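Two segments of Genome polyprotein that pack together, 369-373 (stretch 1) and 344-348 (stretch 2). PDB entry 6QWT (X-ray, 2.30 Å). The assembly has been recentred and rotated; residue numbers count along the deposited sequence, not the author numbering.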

# COMPACT_ATOMS: atom_id res chain seq x y z
N THR A 369 13.31 10.40 -15.87
CA THR A 369 14.44 9.73 -16.49
C THR A 369 15.25 9.00 -15.41
O THR A 369 15.28 9.43 -14.26
CB THR A 369 15.33 10.72 -17.25
OG1 THR A 369 16.06 10.04 -18.28
CG2 THR A 369 16.30 11.44 -16.31
N PHE A 370 15.86 7.89 -15.80
CA PHE A 370 16.60 7.26 -14.72
C PHE A 370 18.02 7.79 -14.66
O PHE A 370 18.63 8.05 -15.71
CB PHE A 370 16.62 5.74 -14.89
CG PHE A 370 15.30 5.08 -14.62
CD1 PHE A 370 14.54 4.56 -15.65
CD2 PHE A 370 14.81 4.98 -13.32
CE1 PHE A 370 13.32 3.95 -15.40
CE2 PHE A 370 13.59 4.37 -13.07
CZ PHE A 370 12.85 3.86 -14.11
N PRO A 371 18.57 7.97 -13.46
CA PRO A 371 19.96 8.43 -13.35
C PRO A 371 20.93 7.39 -13.89
O PRO A 371 20.64 6.19 -13.94
CB PRO A 371 20.14 8.64 -11.85
CG PRO A 371 19.14 7.74 -11.21
CD PRO A 371 17.96 7.72 -12.15
N GLU A 372 22.10 7.88 -14.31
CA GLU A 372 23.13 6.98 -14.82
C GLU A 372 23.61 6.03 -13.74
O GLU A 372 23.86 4.84 -14.00
CB GLU A 372 24.29 7.78 -15.40
N THR A 373 23.74 6.52 -12.51
CA THR A 373 24.08 5.69 -11.36
C THR A 373 23.21 6.09 -10.18
O THR A 373 22.57 7.15 -10.20
CB THR A 373 25.57 5.81 -11.00
OG1 THR A 373 25.96 4.67 -10.21
CG2 THR A 373 25.84 7.08 -10.22
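Stretch 2 344-348: IHPSF

Stretch 2 lies against stretch 1, which has no regular helix or strand and is extended except at Glu 372, with the start of a helix: Ile 344 and His 345 lead in as loop, and Pro 346 to Phe 348 form the first residues of a helix that continues beyond the segment. The two backbones stay well apart, with CA of Phe 370 7.1 Å from CA of Pro 346 and CA of Glu 372 8.2 Å from CA of His 345. As stretch 1 advances from Phe 370 to Glu 372, its nearest partner steps back from Pro 346 to His 345, so the chains run in opposite senses over this short contact. Side chains fill the gap, burying 216 Å² in all.

Phe 370 points its CA-to-CB bond toward stretch 2 and, with chi1 m (-72°) and chi2 at 108°, lays one face of its ring over Pro 346. CB of Pro 346 stands 3.7 Å from the centroid of the Phe 370 ring, 6° off the normal, a CH-pi contact, while Pro 346 CG comes within 3.5 Å of Phe 370 CD2. The pyrrolidine ring is puckered C-gamma endo.

His 345 starts sideways, but chi1 t (-162°) and chi2 -87° bring the end of its ring close to stretch 1. There His 345 NE2 donates to Pro 371 O at 2.8 Å with an N-H...O angle of 146°; the carbonyl lies at the ring edge, near its plane. At the N-cap position, the same imidazole turns its other nitrogen to the helix, His 345 ND1 accepting from Ser 347 N at 3.0 Å and 163°. The ring thus couples the helix start to the loop, NE2 as donor and ND1 as acceptor. His 345 CE1 also packs 3.7 Å from Phe 370 CB.

Pro 371 and Glu 372 point their CA-to-CB bonds away; Pro 371 takes part through its carbonyl, proline having no polar side chain; Glu 372 is modelled only to CB.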

# COMPACT_ATOMS: atom_id res chain seq x y z
N ILE A 344 21.96 -4.11 -12.69
CA ILE A 344 21.05 -4.05 -13.83
C ILE A 344 20.34 -2.71 -13.80
O ILE A 344 19.67 -2.37 -12.81
CB ILE A 344 20.05 -5.22 -13.80
CG1 ILE A 344 20.78 -6.55 -13.93
CG2 ILE A 344 19.02 -5.06 -14.92
CD1 ILE A 344 19.87 -7.76 -13.99
N HIS A 345 20.49 -1.93 -14.87
CA HIS A 345 19.92 -0.60 -14.90
C HIS A 345 18.41 -0.68 -15.07
O HIS A 345 17.91 -1.55 -15.79
CB HIS A 345 20.55 0.22 -16.03
CG HIS A 345 20.36 1.70 -15.90
ND1 HIS A 345 19.25 2.35 -16.38
CD2 HIS A 345 21.15 2.65 -15.35
CE1 HIS A 345 19.36 3.64 -16.14
NE2 HIS A 345 20.50 3.85 -15.51
N PRO A 346 17.64 0.20 -14.41
CA PRO A 346 16.18 0.18 -14.58
C PRO A 346 15.73 0.44 -16.01
O PRO A 346 14.57 0.17 -16.33
CB PRO A 346 15.69 1.27 -13.62
CG PRO A 346 16.89 2.11 -13.33
CD PRO A 346 18.06 1.18 -13.40
N SER A 347 16.60 0.98 -16.87
CA SER A 347 16.29 1.05 -18.29
C SER A 347 15.98 -0.33 -18.85
O SER A 347 15.03 -0.50 -19.62
CB SER A 347 17.45 1.69 -19.05
OG SER A 347 17.30 3.09 -19.11
N PHE A 348 16.79 -1.32 -18.47
CA PHE A 348 16.59 -2.68 -18.98
C PHE A 348 15.25 -3.25 -18.52
O PHE A 348 14.54 -3.88 -19.30
CB PHE A 348 17.74 -3.57 -18.52
CG PHE A 348 17.64 -4.99 -18.99
CD1 PHE A 348 16.99 -5.95 -18.23
CD2 PHE A 348 18.21 -5.37 -20.20
CE1 PHE A 348 16.90 -7.26 -18.66
CE2 PHE A 348 18.13 -6.68 -20.63
CZ PHE A 348 17.47 -7.62 -19.86